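Local coordinates for protein VP5 (Halorubrum pleomorphic virus 6, PDB 6QGL) that is an envelope protein of a haloarchaeal pleomorphic virus that probably fuses the viral membrane with that of the host cell, at residues L130-T134 with I148-G152; T78-A83 with A107-Y111; I14-I20 with D439-G445; Y204-V209 with M227-N233. All blocks are in the same frame, centred on the assembly; numbering follows the deposited sequence.

How the interactions relate
Interactions 1 and 2 both use the long helix 97-140, at places far apart: their centres are 38 Å from each other, with interaction 2 pairing the helix with helix 73-92 and interaction 1 pairing it with the loop that follows helix 145-148. Interaction 4 lies next to interaction 1, centres 16 Å apart, and the two touch where Leu130 CD2 packs on Met227 SD at 3.5 Å. Interaction 3 lies nearest the middle of the molecule and touches none of the others; its nearest atoms are about 8 Å from those of interaction 4. It joins residues 14-20 to 439-445, and the chain it closes off contains the other three contacts.

Interaction 1: residues L130-T134 with I148-G152; sequences LEAMT and ITDFG
Ile148 and Leu130 carry most of this contact, with Thr149 next to them. Residues 130-134 are regular helix, with Thr134 N bonded to Leu130 O at 2.8 Å; residues 149-152 are irregular, and the closest CA pair is Thr134 with Ile148 at 6.4 Å. Ile148, with chi1 t and chi2 p, points at the helix: its CD1 meets Met133 SD at 3.8 Å and its CG1 lies 4.0 Å from Leu130 CD1. Leu130 sets out sideways, but its t/p rotamer swings CD1 to 3.4 Å from Ile148 O and CD2 to 4.3 Å from Phe151 CZ, at the edge of the ring. Helix 97-140 ends, helix 145-148 follows, and the loop leaving it packs on the last part of the long helix before the four-stranded antiparallel sheet begins at strand 166-174. The chain is extended at Thr149 and Asp150, leading away from the long helix. Thr149, chi1 p, sends CG2 to 3.4 Å from Thr134 OG1 and 4.0 Å from Leu130 CD1, while its OG1 bonds to Leu145 O. Thr134 OG1 donates back to Leu130 O at 2.7 Å. Around Phe151, whose ring stacks on His188, an Asx turn runs from Asp150 OD1 to Gly152 N, 3.0 Å.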
loop_
_atom_site.group_PDB
_atom_site.type_symbol
_atom_site.label_atom_id
_atom_site.label_comp_id
_atom_site.label_asym_id
_atom_site.label_seq_id
_atom_site.Cartn_x
_atom_site.Cartn_y
_atom_site.Cartn_z
ATOM N N LEU A 130 7.131 -1.720 -17.885
ATOM C CA LEU A 130 8.259 -2.602 -18.195
ATOM C C LEU A 130 8.554 -2.583 -19.693
ATOM O O LEU A 130 9.717 -2.455 -20.066
ATOM C CB LEU A 130 8.043 -4.040 -17.682
ATOM C CG LEU A 130 9.152 -5.070 -17.997
ATOM C CD1 LEU A 130 10.510 -4.640 -17.446
ATOM C CD2 LEU A 130 8.795 -6.430 -17.475
ATOM N N GLU A 131 7.500 -2.638 -20.535
ATOM C CA GLU A 131 7.630 -2.568 -21.989
ATOM C C GLU A 131 8.235 -1.232 -22.423
ATOM O O GLU A 131 9.128 -1.222 -23.273
ATOM C CB GLU A 131 6.274 -2.804 -22.677
ATOM C CG GLU A 131 6.346 -2.868 -24.200
ATOM C CD GLU A 131 7.193 -3.978 -24.802
ATOM O OE1 GLU A 131 7.538 -4.934 -24.073
ATOM O OE2 GLU A 131 7.510 -3.895 -26.009
ATOM N N ALA A 132 7.768 -0.114 -21.822
ATOM C CA ALA A 132 8.271 1.231 -22.118
ATOM C C ALA A 132 9.745 1.355 -21.719
ATOM O O ALA A 132 10.521 1.982 -22.443
ATOM C CB ALA A 132 7.438 2.283 -21.403
ATOM N N MET A 133 10.129 0.727 -20.585
ATOM C CA MET A 133 11.503 0.698 -20.073
ATOM C C MET A 133 12.376 -0.156 -20.996
ATOM O O MET A 133 13.499 0.238 -21.306
ATOM C CB MET A 133 11.545 0.171 -18.629
ATOM C CG MET A 133 10.938 1.126 -17.618
ATOM S SD MET A 133 11.381 0.757 -15.901
ATOM C CE MET A 133 10.297 -0.613 -15.559
ATOM N N THR A 134 11.832 -1.300 -21.470
ATOM C CA THR A 134 12.494 -2.219 -22.402
ATOM C C THR A 134 12.776 -1.496 -23.723
ATOM O O THR A 134 13.905 -1.559 -24.213
ATOM C CB THR A 134 11.661 -3.497 -22.582
ATOM O OG1 THR A 134 11.470 -4.106 -21.307
ATOM C CG2 THR A 134 12.313 -4.499 -23.524
ATOM N N ILE A 148 17.131 -4.818 -17.511
ATOM C CA ILE A 148 15.715 -4.493 -17.317
ATOM C C ILE A 148 14.768 -5.720 -17.399
ATOM O O ILE A 148 13.712 -5.704 -16.763
ATOM C CB ILE A 148 15.311 -3.344 -18.297
ATOM C CG1 ILE A 148 13.987 -2.652 -17.881
ATOM C CG2 ILE A 148 15.286 -3.784 -19.769
ATOM C CD1 ILE A 148 14.024 -1.892 -16.546
ATOM N N THR A 149 15.122 -6.753 -18.179
ATOM C CA THR A 149 14.296 -7.958 -18.284
ATOM C C THR A 149 15.131 -9.178 -17.916
ATOM O O THR A 149 15.799 -9.756 -18.776
ATOM C CB THR A 149 13.604 -8.083 -19.657
ATOM O OG1 THR A 149 14.587 -8.126 -20.690
ATOM C CG2 THR A 149 12.581 -6.988 -19.923
ATOM N N ASP A 150 15.128 -9.538 -16.623
ATOM C CA ASP A 150 15.845 -10.711 -16.119
ATOM C C ASP A 150 14.848 -11.656 -15.466
ATOM O O ASP A 150 14.314 -11.360 -14.394
ATOM C CB ASP A 150 16.986 -10.331 -15.153
ATOM C CG ASP A 150 17.809 -11.499 -14.620
ATOM O OD1 ASP A 150 17.545 -12.657 -15.026
ATOM O OD2 ASP A 150 18.718 -11.256 -13.803
ATOM N N PHE A 151 14.593 -12.789 -16.129
ATOM C CA PHE A 151 13.648 -13.796 -15.655
ATOM C C PHE A 151 14.373 -15.049 -15.168
ATOM O O PHE A 151 13.732 -16.046 -14.843
ATOM C CB PHE A 151 12.564 -14.073 -16.725
ATOM C CG PHE A 151 11.697 -12.848 -16.951
ATOM C CD1 PHE A 151 12.158 -11.779 -17.715
ATOM C CD2 PHE A 151 10.481 -12.706 -16.294
ATOM C CE1 PHE A 151 11.391 -10.621 -17.870
ATOM C CE2 PHE A 151 9.715 -11.548 -16.448
ATOM C CZ PHE A 151 10.183 -10.508 -17.224
ATOM N N GLY A 152 15.699 -14.965 -15.074
ATOM C CA GLY A 152 16.536 -16.058 -14.596
ATOM C C GLY A 152 17.724 -16.342 -15.487
ATOM O O GLY A 152 18.845 -16.491 -14.993
#

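Interaction 2: residues T78-A83 with A107-Y111; sequences TAYTEA and AIDSY
Two successive helices, 73-92 and 97-140, form a helical hairpin, and these segments cross at 139° with axes 9.2 Å apart at closest approach. Ala107 starts the second segment, its CA 5.4 Å from that of Ala83 and its CB 4.1 Å from Ala83 CA; small residues on both sides let the backbones come this near. Glu82, chi1 t and chi2 t, reaches across to put OE2 3.9 Å from Ala107 CB. Ile108, chi1 m and chi2 t, puts CG1 3.8 Å from Ala83 CB. Ser110, at the border, bonds its chi1 p hydroxyl OG back to Ala107 O at 2.8 Å. Tyr111, chi1 t, contributes most: Ala79 CB meets Tyr111 CD2 at the ring edge at 3.6 Å, Glu82 OE1 lies 3.4 Å from Tyr111 CB, and Tyr111 OH is 3.4 Å from Thr78 CB while bonding to Thr25 O. Helix 229-257 closes one side through Val246 on Ala79 and Ile250 on both Ala83 and Ile108, and helix 274-283 brings Arg275 against Thr78 and Tyr111.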
loop_
_atom_site.group_PDB
_atom_site.type_symbol
_atom_site.label_atom_id
_atom_site.label_comp_id
_atom_site.label_asym_id
_atom_site.label_seq_id
_atom_site.Cartn_x
_atom_site.Cartn_y
_atom_site.Cartn_z
ATOM N N THR A 78 -18.295 -4.642 3.065
ATOM C CA THR A 78 -18.761 -3.568 2.175
ATOM C C THR A 78 -19.760 -4.124 1.155
ATOM O O THR A 78 -20.803 -3.506 0.922
ATOM C CB THR A 78 -17.559 -2.887 1.472
ATOM O OG1 THR A 78 -16.589 -2.501 2.445
ATOM C CG2 THR A 78 -17.962 -1.663 0.652
ATOM N N ALA A 79 -19.440 -5.291 0.560
ATOM C CA ALA A 79 -20.281 -5.957 -0.432
ATOM C C ALA A 79 -21.594 -6.453 0.175
ATOM O O ALA A 79 -22.623 -6.380 -0.495
ATOM C CB ALA A 79 -19.526 -7.100 -1.080
ATOM N N TYR A 80 -21.562 -6.925 1.446
ATOM C CA TYR A 80 -22.751 -7.387 2.167
ATOM C C TYR A 80 -23.657 -6.203 2.481
ATOM O O TYR A 80 -24.865 -6.316 2.281
ATOM C CB TYR A 80 -22.381 -8.091 3.485
ATOM C CG TYR A 80 -22.294 -9.604 3.451
ATOM C CD1 TYR A 80 -23.408 -10.380 3.135
ATOM C CD2 TYR A 80 -21.142 -10.262 3.866
ATOM C CE1 TYR A 80 -23.342 -11.774 3.141
ATOM C CE2 TYR A 80 -21.068 -11.653 3.891
ATOM C CZ TYR A 80 -22.170 -12.405 3.526
ATOM O OH TYR A 80 -22.085 -13.775 3.552
ATOM N N THR A 81 -23.080 -5.073 2.975
ATOM C CA THR A 81 -23.832 -3.856 3.318
ATOM C C THR A 81 -24.636 -3.400 2.106
ATOM O O THR A 81 -25.860 -3.311 2.177
ATOM C CB THR A 81 -22.898 -2.722 3.806
ATOM O OG1 THR A 81 -22.036 -3.194 4.837
ATOM C CG2 THR A 81 -23.664 -1.499 4.308
ATOM N N GLU A 82 -23.938 -3.191 0.980
ATOM C CA GLU A 82 -24.500 -2.698 -0.274
ATOM C C GLU A 82 -25.585 -3.604 -0.859
ATOM O O GLU A 82 -26.637 -3.102 -1.257
ATOM C CB GLU A 82 -23.390 -2.425 -1.295
ATOM C CG GLU A 82 -23.786 -1.412 -2.365
ATOM C CD GLU A 82 -22.950 -1.383 -3.634
ATOM O OE1 GLU A 82 -21.791 -1.857 -3.603
ATOM O OE2 GLU A 82 -23.450 -0.864 -4.660
ATOM N N ALA A 83 -25.343 -4.927 -0.884
ATOM C CA ALA A 83 -26.296 -5.907 -1.405
ATOM C C ALA A 83 -27.528 -6.069 -0.522
ATOM O O ALA A 83 -28.632 -6.208 -1.055
ATOM C CB ALA A 83 -25.623 -7.239 -1.596
ATOM N N ALA A 107 -25.810 -5.001 -7.203
ATOM C CA ALA A 107 -24.976 -4.190 -6.320
ATOM C C ALA A 107 -23.589 -4.830 -6.204
ATOM O O ALA A 107 -22.593 -4.117 -6.339
ATOM C CB ALA A 107 -25.622 -4.060 -4.953
ATOM N N ILE A 108 -23.526 -6.172 -6.018
ATOM C CA ILE A 108 -22.271 -6.932 -5.950
ATOM C C ILE A 108 -21.531 -6.812 -7.290
ATOM O O ILE A 108 -20.334 -6.541 -7.282
ATOM C CB ILE A 108 -22.458 -8.429 -5.515
ATOM C CG1 ILE A 108 -23.255 -8.546 -4.198
ATOM C CG2 ILE A 108 -21.092 -9.142 -5.365
ATOM C CD1 ILE A 108 -23.983 -9.875 -4.021
ATOM N N ASP A 109 -22.245 -6.967 -8.426
ATOM C CA ASP A 109 -21.658 -6.875 -9.769
ATOM C C ASP A 109 -20.926 -5.564 -9.999
ATOM O O ASP A 109 -19.783 -5.594 -10.438
ATOM C CB ASP A 109 -22.713 -7.108 -10.868
ATOM C CG ASP A 109 -23.240 -8.524 -10.980
ATOM O OD1 ASP A 109 -22.635 -9.422 -10.414
ATOM O OD2 ASP A 109 -24.250 -8.725 -11.655
ATOM N N SER A 110 -21.562 -4.425 -9.666
ATOM C CA SER A 110 -20.959 -3.103 -9.813
ATOM C C SER A 110 -19.779 -2.919 -8.860
ATOM O O SER A 110 -18.782 -2.319 -9.255
ATOM C CB SER A 110 -21.991 -2.007 -9.589
ATOM O OG SER A 110 -22.472 -2.051 -8.259
ATOM N N TYR A 111 -19.879 -3.448 -7.624
ATOM C CA TYR A 111 -18.818 -3.336 -6.626
ATOM C C TYR A 111 -17.603 -4.175 -7.003
ATOM O O TYR A 111 -16.486 -3.659 -6.965
ATOM C CB TYR A 111 -19.345 -3.633 -5.209
ATOM C CG TYR A 111 -18.348 -3.477 -4.075
ATOM C CD1 TYR A 111 -17.456 -2.401 -4.037
ATOM C CD2 TYR A 111 -18.157 -4.498 -3.154
ATOM C CE1 TYR A 111 -16.489 -2.293 -3.038
ATOM C CE2 TYR A 111 -17.181 -4.409 -2.158
ATOM C CZ TYR A 111 -16.362 -3.293 -2.090
ATOM O OH TYR A 111 -15.392 -3.197 -1.122
#

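Interaction 3: residues I14-I20 with D439-G445; sequences ISAVGGI and DTLQLKG
An N-terminal stretch is laid antiparallel along 438-443, an outermost strand of a six-stranded antiparallel sheet. Residues 14-20 fall in a predicted transmembrane helix, yet in this model they form neither helix nor a regular strand, and they add to the sheet by a single bridge. Backbone hydrogen bonds define it: Val17 N to Gln442 O at 3.0 Å and Gln442 N to Val17 O at 2.8 Å, an antiparallel hydrogen-bonded pair with CA atoms 5.0 Å apart. Ile20 N adds a weak bond to Thr440 O at 3.3 Å. CA-H...O contacts accompany the bridge, Ala16 CA to Gln442 O at 3.1 Å and Leu441 CA to Val17 O at 3.3 Å. Apolar contacts gather on one side of the strand, where Ile14 CD1 meets Leu441 CD1 at 3.5 Å, Ile14 CG2 meets Leu443 CD2 at 4.2 Å, and Ala16 CB touches Leu441 CB at 3.8 Å and Leu443 CD2 at 3.7 Å. Ile14, Leu441 and Leu443 are all m/t rotamers. Ile20, also m/t, lays CD1 3.3 Å from Gln442 CB. The positive phi of Gly19 (57°) favours glycine in the bend before Ile20. Two other glycines permit the close passage: a CB on Gly445 would clash with Ser15 CB, and one on Gly18 would strike Leu441 CD2, which already sits 3.2 Å from Gly18 CA.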
loop_
_atom_site.group_PDB
_atom_site.type_symbol
_atom_site.label_atom_id
_atom_site.label_comp_id
_atom_site.label_asym_id
_atom_site.label_seq_id
_atom_site.Cartn_x
_atom_site.Cartn_y
_atom_site.Cartn_z
ATOM N N ILE A 14 11.464 3.962 8.569
ATOM C CA ILE A 14 10.636 2.968 9.257
ATOM C C ILE A 14 10.473 1.770 8.325
ATOM O O ILE A 14 10.074 1.965 7.168
ATOM C CB ILE A 14 9.268 3.525 9.761
ATOM C CG1 ILE A 14 9.425 4.870 10.497
ATOM C CG2 ILE A 14 8.540 2.516 10.661
ATOM C CD1 ILE A 14 8.196 5.645 10.526
ATOM N N SER A 15 10.772 0.543 8.798
ATOM C CA SER A 15 10.643 -0.693 8.011
ATOM C C SER A 15 9.216 -0.847 7.451
ATOM O O SER A 15 9.016 -1.538 6.451
ATOM C CB SER A 15 11.038 -1.894 8.864
ATOM O OG SER A 15 12.397 -1.801 9.260
ATOM N N ALA A 16 8.247 -0.145 8.084
ATOM C CA ALA A 16 6.836 -0.089 7.723
ATOM C C ALA A 16 6.602 0.392 6.295
ATOM O O ALA A 16 7.174 1.408 5.887
ATOM C CB ALA A 16 6.090 0.819 8.681
ATOM N N VAL A 17 5.739 -0.340 5.559
ATOM C CA VAL A 17 5.314 -0.064 4.182
ATOM C C VAL A 17 4.483 1.225 4.217
ATOM O O VAL A 17 3.429 1.257 4.847
ATOM C CB VAL A 17 4.521 -1.263 3.572
ATOM C CG1 VAL A 17 3.937 -0.913 2.204
ATOM C CG2 VAL A 17 5.390 -2.514 3.475
ATOM N N GLY A 18 4.994 2.275 3.585
ATOM C CA GLY A 18 4.358 3.587 3.576
ATOM C C GLY A 18 3.489 3.906 2.384
ATOM O O GLY A 18 3.494 3.172 1.394
ATOM N N GLY A 19 2.755 5.015 2.495
ATOM C CA GLY A 19 1.854 5.527 1.465
ATOM C C GLY A 19 0.784 4.544 1.037
ATOM O O GLY A 19 0.508 4.416 -0.160
ATOM N N ILE A 20 0.195 3.834 2.019
ATOM C CA ILE A 20 -0.837 2.818 1.806
ATOM C C ILE A 20 -2.122 3.435 1.264
ATOM O O ILE A 20 -2.675 4.339 1.888
ATOM C CB ILE A 20 -1.072 1.962 3.084
ATOM C CG1 ILE A 20 0.188 1.158 3.454
ATOM C CG2 ILE A 20 -2.293 1.036 2.935
ATOM C CD1 ILE A 20 0.127 0.558 4.763
ATOM N N ASP A 439 0.077 10.403 6.886
ATOM C CA ASP A 439 0.397 9.203 6.118
ATOM C C ASP A 439 0.050 7.955 6.923
ATOM O O ASP A 439 0.132 7.974 8.156
ATOM C CB ASP A 439 1.886 9.197 5.728
ATOM C CG ASP A 439 2.273 8.259 4.599
ATOM O OD1 ASP A 439 1.383 7.878 3.808
ATOM O OD2 ASP A 439 3.474 7.927 4.490
ATOM N N THR A 440 -0.352 6.877 6.223
ATOM C CA THR A 440 -0.708 5.594 6.829
ATOM C C THR A 440 0.356 4.563 6.460
ATOM O O THR A 440 0.536 4.256 5.280
ATOM C CB THR A 440 -2.138 5.189 6.433
ATOM O OG1 THR A 440 -3.041 6.242 6.787
ATOM C CG2 THR A 440 -2.585 3.865 7.067
ATOM N N LEU A 441 1.070 4.055 7.477
ATOM C CA LEU A 441 2.138 3.062 7.345
ATOM C C LEU A 441 1.693 1.695 7.869
ATOM O O LEU A 441 0.935 1.634 8.830
ATOM C CB LEU A 441 3.393 3.483 8.154
ATOM C CG LEU A 441 4.096 4.815 7.867
ATOM C CD1 LEU A 441 5.095 5.128 8.946
ATOM C CD2 LEU A 441 4.795 4.811 6.534
ATOM N N GLN A 442 2.220 0.605 7.289
ATOM C CA GLN A 442 1.974 -0.755 7.771
ATOM C C GLN A 442 3.268 -1.209 8.434
ATOM O O GLN A 442 4.185 -1.648 7.737
ATOM C CB GLN A 442 1.561 -1.720 6.642
ATOM C CG GLN A 442 1.144 -3.101 7.150
ATOM C CD GLN A 442 0.823 -4.075 6.048
ATOM O OE1 GLN A 442 0.016 -3.805 5.154
ATOM N NE2 GLN A 442 1.424 -5.251 6.110
ATOM N N LEU A 443 3.355 -1.058 9.772
ATOM C CA LEU A 443 4.533 -1.401 10.578
ATOM C C LEU A 443 4.956 -2.846 10.379
ATOM O O LEU A 443 4.157 -3.752 10.609
ATOM C CB LEU A 443 4.327 -1.071 12.070
ATOM C CG LEU A 443 3.736 0.308 12.416
ATOM C CD1 LEU A 443 3.407 0.397 13.885
ATOM C CD2 LEU A 443 4.671 1.448 12.030
ATOM N N LYS A 444 6.185 -3.050 9.871
ATOM C CA LYS A 444 6.744 -4.376 9.582
ATOM C C LYS A 444 7.861 -4.760 10.550
ATOM O O LYS A 444 8.043 -5.944 10.841
ATOM C CB LYS A 444 7.250 -4.455 8.131
ATOM C CG LYS A 444 6.158 -4.321 7.068
ATOM C CD LYS A 444 5.462 -5.645 6.766
ATOM C CE LYS A 444 4.713 -5.589 5.462
ATOM N NZ LYS A 444 3.999 -6.860 5.178
ATOM N N GLY A 445 8.596 -3.757 11.021
ATOM C CA GLY A 445 9.699 -3.931 11.954
ATOM C C GLY A 445 9.319 -3.618 13.383
ATOM O O GLY A 445 8.349 -2.892 13.627
#

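Interaction 4: residues Y204-V209 with M227-N233; sequences YNPKEV and MKFSEWN
A beta-hairpin turn docks here on the first turn of a long helix: residues 205-208 link strands 201-204 and 209-213, and helix 229-257 starts just after its N-cap residue, Lys228. The turn is an Asx motif: Glu208 N donates to Asn205 OD1 at 2.9 Å, while Asn205 ND2 bonds to Thr185 OG1 of strand 180-189. In the main chain, Asn205 N bonds to Glu208 O at 3.1 Å. Phe229, chi1 t, points into the turn. Val209 CG2 sits over one face of its ring in a CH-pi contact, 3.4 Å from the centroid and 4° off the normal, while Asn205 O meets the edge at Phe229 CD1, 3.3 Å away. Pro206 has the closest CA pair, 4.8 Å from Asn233, and its CG packs on Trp232 CE3 at 4.0 Å; Trp232 in turn lies edge-to-face with Trp123 of helix 97-140. Asn233, chi1 t, extends ND2 to Pro206 O in a nearly straight hydrogen bond of 2.9 Å. Where the helix begins, Tyr204 (chi1 p) brings OH to 2.7 Å from Met227 O. In each polar contact a side chain of one segment meets a main-chain carbonyl of the other, around the apolar Phe229 ring.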
loop_
_atom_site.group_PDB
_atom_site.type_symbol
_atom_site.label_atom_id
_atom_site.label_comp_id
_atom_site.label_asym_id
_atom_site.label_seq_id
_atom_site.Cartn_x
_atom_site.Cartn_y
_atom_site.Cartn_z
ATOM N N TYR A 204 2.484 -15.061 -17.947
ATOM C CA TYR A 204 1.604 -15.011 -16.778
ATOM C C TYR A 204 0.869 -13.672 -16.615
ATOM O O TYR A 204 1.119 -12.716 -17.354
ATOM C CB TYR A 204 2.383 -15.381 -15.490
ATOM C CG TYR A 204 3.407 -14.361 -15.044
ATOM C CD1 TYR A 204 4.653 -14.278 -15.659
ATOM C CD2 TYR A 204 3.165 -13.533 -13.951
ATOM C CE1 TYR A 204 5.605 -13.353 -15.241
ATOM C CE2 TYR A 204 4.112 -12.610 -13.519
ATOM C CZ TYR A 204 5.329 -12.521 -14.168
ATOM O OH TYR A 204 6.256 -11.608 -13.733
ATOM N N ASN A 205 -0.047 -13.631 -15.640
ATOM C CA ASN A 205 -0.866 -12.486 -15.238
ATOM C C ASN A 205 -1.319 -12.736 -13.781
ATOM O O ASN A 205 -0.998 -13.809 -13.263
ATOM C CB ASN A 205 -2.062 -12.297 -16.202
ATOM C CG ASN A 205 -2.958 -13.496 -16.407
ATOM O OD1 ASN A 205 -3.280 -14.247 -15.484
ATOM N ND2 ASN A 205 -3.412 -13.686 -17.633
ATOM N N PRO A 206 -2.063 -11.832 -13.086
ATOM C CA PRO A 206 -2.472 -12.144 -11.705
ATOM C C PRO A 206 -3.346 -13.399 -11.553
ATOM O O PRO A 206 -3.377 -13.971 -10.467
ATOM C CB PRO A 206 -3.228 -10.885 -11.265
ATOM C CG PRO A 206 -2.742 -9.811 -12.155
ATOM C CD PRO A 206 -2.536 -10.487 -13.475
ATOM N N LYS A 207 -4.036 -13.835 -12.629
ATOM C CA LYS A 207 -4.937 -14.997 -12.604
ATOM C C LYS A 207 -4.238 -16.357 -12.699
ATOM O O LYS A 207 -4.595 -17.268 -11.951
ATOM C CB LYS A 207 -6.016 -14.892 -13.698
ATOM C CG LYS A 207 -7.086 -13.836 -13.449
ATOM C CD LYS A 207 -8.147 -13.880 -14.549
ATOM C CE LYS A 207 -9.350 -13.013 -14.277
ATOM N NZ LYS A 207 -10.204 -13.572 -13.198
ATOM N N GLU A 208 -3.281 -16.514 -13.638
ATOM C CA GLU A 208 -2.596 -17.793 -13.876
ATOM C C GLU A 208 -1.221 -17.657 -14.529
ATOM O O GLU A 208 -0.901 -16.609 -15.090
ATOM C CB GLU A 208 -3.478 -18.708 -14.762
ATOM C CG GLU A 208 -3.785 -18.127 -16.139
ATOM C CD GLU A 208 -4.116 -19.112 -17.242
ATOM O OE1 GLU A 208 -3.556 -20.233 -17.242
ATOM O OE2 GLU A 208 -4.919 -18.745 -18.130
ATOM N N VAL A 209 -0.436 -18.754 -14.492
ATOM C CA VAL A 209 0.860 -18.898 -15.158
ATOM C C VAL A 209 0.567 -19.791 -16.369
ATOM O O VAL A 209 0.247 -20.972 -16.199
ATOM C CB VAL A 209 1.964 -19.505 -14.244
ATOM C CG1 VAL A 209 3.257 -19.741 -15.014
ATOM C CG2 VAL A 209 2.234 -18.621 -13.039
ATOM N N MET A 227 6.771 -7.846 -9.884
ATOM C CA MET A 227 5.844 -8.536 -10.797
ATOM C C MET A 227 5.682 -9.997 -10.364
ATOM O O MET A 227 5.470 -10.868 -11.210
ATOM C CB MET A 227 6.357 -8.503 -12.244
ATOM C CG MET A 227 6.123 -7.222 -12.966
ATOM S SD MET A 227 7.054 -7.276 -14.515
ATOM C CE MET A 227 6.058 -8.429 -15.469
ATOM N N LYS A 228 5.829 -10.267 -9.053
ATOM C CA LYS A 228 5.757 -11.604 -8.476
ATOM C C LYS A 228 4.371 -12.195 -8.639
ATOM O O LYS A 228 3.397 -11.621 -8.145
ATOM C CB LYS A 228 6.146 -11.567 -6.990
ATOM C CG LYS A 228 7.644 -11.590 -6.724
ATOM C CD LYS A 228 7.942 -11.168 -5.309
ATOM C CE LYS A 228 9.203 -11.773 -4.761
ATOM N NZ LYS A 228 9.461 -11.307 -3.374
ATOM N N PHE A 229 4.277 -13.335 -9.350
ATOM C CA PHE A 229 2.999 -14.016 -9.540
ATOM C C PHE A 229 2.417 -14.432 -8.193
ATOM O O PHE A 229 1.222 -14.270 -7.992
ATOM C CB PHE A 229 3.128 -15.227 -10.477
ATOM C CG PHE A 229 1.881 -16.083 -10.531
ATOM C CD1 PHE A 229 0.794 -15.708 -11.313
ATOM C CD2 PHE A 229 1.784 -17.246 -9.774
ATOM C CE1 PHE A 229 -0.362 -16.489 -11.349
ATOM C CE2 PHE A 229 0.625 -18.027 -9.811
ATOM C CZ PHE A 229 -0.432 -17.654 -10.614
ATOM N N SER A 230 3.256 -14.951 -7.277
ATOM C CA SER A 230 2.841 -15.374 -5.940
ATOM C C SER A 230 2.178 -14.229 -5.155
ATOM O O SER A 230 1.201 -14.474 -4.452
ATOM C CB SER A 230 4.021 -15.953 -5.165
ATOM O OG SER A 230 4.960 -14.955 -4.801
ATOM N N GLU A 231 2.689 -12.985 -5.306
ATOM C CA GLU A 231 2.145 -11.799 -4.639
ATOM C C GLU A 231 0.814 -11.356 -5.272
ATOM O O GLU A 231 -0.175 -11.163 -4.555
ATOM C CB GLU A 231 3.176 -10.650 -4.629
ATOM C CG GLU A 231 4.265 -10.810 -3.575
ATOM C CD GLU A 231 5.337 -9.735 -3.470
ATOM O OE1 GLU A 231 6.090 -9.762 -2.470
ATOM O OE2 GLU A 231 5.453 -8.886 -4.385
ATOM N N TRP A 232 0.791 -11.217 -6.612
ATOM C CA TRP A 232 -0.385 -10.799 -7.381
ATOM C C TRP A 232 -1.524 -11.818 -7.353
ATOM O O TRP A 232 -2.686 -11.426 -7.241
ATOM C CB TRP A 232 0.007 -10.455 -8.824
ATOM C CG TRP A 232 0.699 -9.131 -8.947
ATOM C CD1 TRP A 232 2.036 -8.890 -8.839
ATOM C CD2 TRP A 232 0.078 -7.860 -9.164
ATOM N NE1 TRP A 232 2.291 -7.548 -8.994
ATOM C CE2 TRP A 232 1.108 -6.891 -9.201
ATOM C CE3 TRP A 232 -1.251 -7.446 -9.356
ATOM C CZ2 TRP A 232 0.852 -5.531 -9.412
ATOM C CZ3 TRP A 232 -1.505 -6.097 -9.550
ATOM C CH2 TRP A 232 -0.461 -5.157 -9.580
ATOM N N ASN A 233 -1.192 -13.119 -7.450
ATOM C CA ASN A 233 -2.168 -14.210 -7.422
ATOM C C ASN A 233 -2.794 -14.383 -6.047
ATOM O O ASN A 233 -3.950 -14.798 -5.966
ATOM C CB ASN A 233 -1.556 -15.522 -7.907
ATOM C CG ASN A 233 -2.546 -16.647 -8.076
ATOM O OD1 ASN A 233 -2.476 -17.670 -7.385
ATOM N ND2 ASN A 233 -3.486 -16.483 -8.997
#